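Local atomic coordinates of uncharacterized protein (PDB entry 4IYK), a protein that is of unknown function but probably binds carbohydrate, with what are probably a transthyretin-like and an E-set-like beta domain. Residues F90-S94 against G95-Y99; A171-S174 against A175-Y178. All coordinates share one frame; numbering follows the deposited sequence.

How the contacts relate
Two short turns of the chain, one in each family region, illustrate how a side-chain amide can fix the path of the backbone. Contact 1 (90-99) is partly buried and carries the chain from one sheet of the N-terminal region to another; its Asn97 grips the backbone across the turn, while an aromatic pair adds apolar packing. Contact 2 (171-178) lies on the surface of the C-terminal region, in the loop between strands 169-171 and 178-183, where Asn173 serves the turn that it begins and water does much of the bridging. The two share no strand, sit on opposite sides of the chain's centre and have centres 41 Å apart.

Contact 1 (F90-S94 against G95-Y99); sequences FVVKS and GDNVY. With EDO (1,2-ethanediol), chain I.
With CG of Asn97 anti to its own carbonyl carbon (chi1 -65°), the carboxamide reaches back to Lys93, and the trans chi1 of Phe90 (-173°) brings its ring to Tyr99. Both meetings belong to a tight loop that links strand 85-92 of one sheet to strand 95-103 of another in what is probably a transthyretin-like beta domain. The amide of Asn97 acts like a peptide group of an adjoining strand and takes both polar backbone atoms of one residue. Its OD1 accepts from Lys93 N at 2.8 Å, the donor lying tilted out of the carbonyl plane. Its ND2 donates to Lys93 O at 2.7 Å, almost straight and within the plane of the amide. This pair of hydrogen bonds fixes the flip of the carboxamide, and ND2 is gripped again by Ser16 O on strand 15-23. CG1 of Val92 lies against Asn97 ND2 at 3.9 Å.

At the bend, Gly95 has backbone angles at which a side chain would press on Ser94 O. One water donates to both Ser94 O and Asp96 O and so ties the two carbonyls together across Gly95, whereas the Asp96 carboxylate turns to Ser16 and His18.

Farther from the bend the rings of Phe90 and Tyr99 form an edge-to-face pair, their planes at 72° and centroids 4.9 Å apart. Ile17 and Trp55 also press on Phe90, whereas Tyr99 OH shares a hydrogen bond with an ethanediol probably left from crystallisation. The edge of Phe90 points down on the tyrosine face, with CE1 above the ring centre and 3.5 Å from Tyr99 CG.

Contact 2 (A171-S174 against A175-Y178); sequences AINS and ADIY
From Asn173 to Asp176 the backbone folds into a type I beta turn, closed by Asp176 N donating to Asn173 O at 3.1 Å. The directions of 171-174 and 175-178 end up 107° apart. The side chain of Asn173 adds an Asx turn to the same bend: with CG anti to the backbone N (chi1 -178°), OD1 accepts from Ala175 N at 3.2 Å and also lies against the Ala175 methyl. One residue thus serves two successive amides, one through its main chain and one through its side chain.

Across the turn the Asp176 carboxylate stacks on the Asn173 carboxamide, the planes 29° apart, with Asp176 OD2 3.6 Å from Asn173 CB. OD2 accepts from two waters. One of them is held from four directions: it donates to Ala171 O and Asp176 OD2 and accepts from Asn173 N and from Tyr178 OH, the last at 2.6 Å. The second water donates to Asp176 OD2 at 2.9 Å and accepts only weakly from Asn173 ND2. An alanine in place of Asp176 is likely to leave both waters without this acceptor and the Asn173 amide without the carboxylate stacked on it, weakening the bridge from the turn to Tyr178.

The turn lies between strands 169-171 and 178-183. Ser126 OG of strand 120-129 is hydrogen-bonded to Asp176 O, Tyr178 pairs through its backbone with Phe125, and the tyrosine side chain packs on Leu127 of that strand and on Leu136 and Ile139 of strand 135-144.

Contact 1 (F90-S94 against G95-Y99)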
loop_
_atom_site.group_PDB
_atom_site.type_symbol
_atom_site.label_atom_id
_atom_site.label_comp_id
_atom_site.label_asym_id
_atom_site.label_seq_id
_atom_site.Cartn_x
_atom_site.Cartn_y
_atom_site.Cartn_z
ATOM N N PHE A 90 -18.848 7.147 14.717
ATOM C CA PHE A 90 -18.945 7.100 13.267
ATOM C C PHE A 90 -20.358 6.635 12.899
ATOM O O PHE A 90 -20.698 5.473 13.127
ATOM C CB PHE A 90 -17.861 6.137 12.745
ATOM C CG PHE A 90 -17.689 6.070 11.246
ATOM C CD1 PHE A 90 -16.784 6.907 10.596
ATOM C CD2 PHE A 90 -18.360 5.111 10.495
ATOM C CE1 PHE A 90 -16.581 6.806 9.211
ATOM C CE2 PHE A 90 -18.171 5.028 9.107
ATOM C CZ PHE A 90 -17.289 5.880 8.474
ATOM N N VAL A 91 -21.196 7.543 12.373
ATOM C CA VAL A 91 -22.589 7.229 12.042
ATOM C C VAL A 91 -22.714 6.713 10.599
ATOM O O VAL A 91 -22.300 7.377 9.640
ATOM C CB VAL A 91 -23.554 8.431 12.312
ATOM C CG1 VAL A 91 -24.982 8.136 11.851
ATOM C CG2 VAL A 91 -23.552 8.821 13.786
ATOM N N VAL A 92 -23.301 5.516 10.466
ATOM C CA VAL A 92 -23.618 4.925 9.173
ATOM C C VAL A 92 -25.125 5.137 9.006
ATOM O O VAL A 92 -25.914 4.544 9.737
ATOM C CB VAL A 92 -23.171 3.446 9.021
ATOM C CG1 VAL A 92 -23.800 2.795 7.788
ATOM C CG2 VAL A 92 -21.648 3.337 8.966
ATOM N N LYS A 93 -25.514 6.033 8.097
ATOM C CA LYS A 93 -26.922 6.329 7.824
ATOM C C LYS A 93 -27.538 5.252 6.922
ATOM O O LYS A 93 -26.817 4.560 6.187
ATOM C CB LYS A 93 -27.071 7.718 7.166
ATOM C CG LYS A 93 -26.864 8.874 8.135
ATOM C CD LYS A 93 -27.626 10.125 7.706
ATOM C CE LYS A 93 -27.653 11.179 8.790
ATOM N NZ LYS A 93 -28.479 12.352 8.400
ATOM N N SER A 94 -28.879 5.134 6.966
ATOM C CA SER A 94 -29.642 4.237 6.102
ATOM C C SER A 94 -29.385 4.664 4.645
ATOM O O SER A 94 -29.314 5.861 4.366
ATOM C CB SER A 94 -31.126 4.302 6.462
ATOM O OG SER A 94 -31.902 3.330 5.781
ATOM N N GLY A 95 -29.152 3.699 3.768
ATOM C CA GLY A 95 -28.830 3.962 2.367
ATOM C C GLY A 95 -27.338 4.087 2.097
ATOM O O GLY A 95 -26.522 3.456 2.782
ATOM N N ASP A 96 -26.962 4.919 1.103
ATOM C CA ASP A 96 -25.554 5.084 0.739
ATOM C C ASP A 96 -24.846 6.115 1.611
ATOM O O ASP A 96 -25.437 7.113 2.017
ATOM C CB ASP A 96 -25.374 5.428 -0.748
ATOM C CG ASP A 96 -23.935 5.284 -1.228
ATOM O OD1 ASP A 96 -23.291 4.242 -0.902
ATOM O OD2 ASP A 96 -23.432 6.223 -1.892
ATOM N N ASN A 97 -23.567 5.844 1.898
ATOM C CA ASN A 97 -22.678 6.659 2.720
ATOM C C ASN A 97 -21.325 6.804 2.058
ATOM O O ASN A 97 -20.832 5.856 1.433
ATOM C CB ASN A 97 -22.487 6.024 4.106
ATOM C CG ASN A 97 -23.733 5.961 4.945
ATOM O OD1 ASN A 97 -23.902 6.736 5.871
ATOM N ND2 ASN A 97 -24.597 4.988 4.688
ATOM N N VAL A 98 -20.701 7.974 2.217
ATOM C CA VAL A 98 -19.370 8.179 1.648
ATOM C C VAL A 98 -18.475 8.725 2.785
ATOM O O VAL A 98 -18.974 9.471 3.607
ATOM C CB VAL A 98 -19.415 9.071 0.347
ATOM C CG1 VAL A 98 -20.001 10.458 0.611
ATOM C CG2 VAL A 98 -18.050 9.172 -0.316
ATOM N N TYR A 99 -17.210 8.235 2.917
ATOM C CA TYR A 99 -16.293 8.739 3.950
ATOM C C TYR A 99 -14.833 8.458 3.576
ATOM O O TYR A 99 -14.401 7.302 3.413
ATOM C CB TYR A 99 -16.598 8.185 5.360
ATOM C CG TYR A 99 -15.924 8.962 6.480
ATOM C CD1 TYR A 99 -14.612 8.686 6.859
ATOM C CD2 TYR A 99 -16.604 9.964 7.169
ATOM C CE1 TYR A 99 -13.989 9.392 7.889
ATOM C CE2 TYR A 99 -15.994 10.672 8.211
ATOM C CZ TYR A 99 -14.685 10.378 8.569
ATOM O OH TYR A 99 -14.063 11.066 9.585
HETATM C C1 EDO I . -9.111 11.510 10.606
HETATM O O1 EDO I . -7.733 11.816 10.395
HETATM C C2 EDO I . -9.729 10.887 9.322
HETATM O O2 EDO I . -11.060 10.528 9.589
HETATM O O HOH W 1 -28.023 7.822 2.875
#

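Contact 2 (A171-S174 against A175-Y178)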
loop_
_atom_site.group_PDB
_atom_site.type_symbol
_atom_site.label_atom_id
_atom_site.label_comp_id
_atom_site.label_asym_id
_atom_site.label_seq_id
_atom_site.Cartn_x
_atom_site.Cartn_y
_atom_site.Cartn_z
ATOM N N ALA A 171 18.425 6.011 7.598
ATOM C CA ALA A 171 17.751 7.313 7.625
ATOM C C ALA A 171 17.099 7.607 6.276
ATOM O O ALA A 171 17.651 7.235 5.242
ATOM C CB ALA A 171 18.740 8.415 7.964
ATOM N N ILE A 172 15.953 8.310 6.285
ATOM C CA ILE A 172 15.273 8.698 5.041
ATOM C C ILE A 172 15.672 10.148 4.758
ATOM O O ILE A 172 15.504 11.028 5.607
ATOM C CB ILE A 172 13.727 8.480 5.048
ATOM C CG1 ILE A 172 13.373 6.991 5.211
ATOM C CG2 ILE A 172 13.057 9.046 3.758
ATOM C CD1 ILE A 172 11.964 6.715 5.828
ATOM N N ASN A 173 16.225 10.366 3.562
ATOM C CA ASN A 173 16.655 11.651 3.029
ATOM C C ASN A 173 16.034 11.785 1.629
ATOM O O ASN A 173 16.381 11.020 0.732
ATOM C CB ASN A 173 18.193 11.705 3.003
ATOM C CG ASN A 173 18.801 12.996 2.515
ATOM O OD1 ASN A 173 18.214 13.758 1.729
ATOM N ND2 ASN A 173 20.035 13.238 2.938
ATOM N N SER A 174 15.121 12.765 1.460
ATOM C CA SER A 174 14.331 13.072 0.257
ATOM C C SER A 174 15.142 13.257 -1.029
ATOM O O SER A 174 14.616 13.034 -2.120
ATOM C CB SER A 174 13.511 14.335 0.489
ATOM O OG SER A 174 12.615 14.156 1.573
ATOM N N ALA A 175 16.394 13.707 -0.901
ATOM C CA ALA A 175 17.297 13.958 -2.015
ATOM C C ALA A 175 17.857 12.654 -2.629
ATOM O O ALA A 175 18.204 12.651 -3.810
ATOM C CB ALA A 175 18.434 14.846 -1.546
ATOM N N ASP A 176 17.949 11.565 -1.836
ATOM C CA ASP A 176 18.501 10.271 -2.263
ATOM C C ASP A 176 17.677 9.598 -3.366
ATOM O O ASP A 176 16.445 9.543 -3.294
ATOM C CB ASP A 176 18.640 9.308 -1.069
ATOM C CG ASP A 176 19.654 9.743 -0.018
ATOM O OD1 ASP A 176 20.396 10.722 -0.270
ATOM O OD2 ASP A 176 19.702 9.108 1.055
ATOM N N ILE A 177 18.377 9.096 -4.391
ATOM C CA ILE A 177 17.747 8.387 -5.501
ATOM C C ILE A 177 18.018 6.899 -5.341
ATOM O O ILE A 177 19.177 6.470 -5.254
ATOM C CB ILE A 177 18.170 8.902 -6.909
ATOM C CG1 ILE A 177 18.171 10.463 -7.025
ATOM C CG2 ILE A 177 17.349 8.215 -8.024
ATOM C CD1 ILE A 177 16.775 11.183 -7.051
ATOM N N TYR A 178 16.936 6.117 -5.301
ATOM C CA TYR A 178 17.013 4.664 -5.203
ATOM C C TYR A 178 16.757 4.046 -6.566
ATOM O O TYR A 178 15.966 4.579 -7.336
ATOM C CB TYR A 178 16.015 4.134 -4.164
ATOM C CG TYR A 178 16.328 4.542 -2.740
ATOM C CD1 TYR A 178 17.168 3.771 -1.942
ATOM C CD2 TYR A 178 15.747 5.672 -2.172
ATOM C CE1 TYR A 178 17.436 4.121 -0.620
ATOM C CE2 TYR A 178 16.013 6.039 -0.854
ATOM C CZ TYR A 178 16.856 5.256 -0.080
ATOM O OH TYR A 178 17.128 5.595 1.220
HETATM O O HOH W 2 17.407 7.837 2.422
HETATM O O HOH W 3 15.074 9.362 -1.008
HETATM O O HOH W 4 21.551 10.290 2.925
#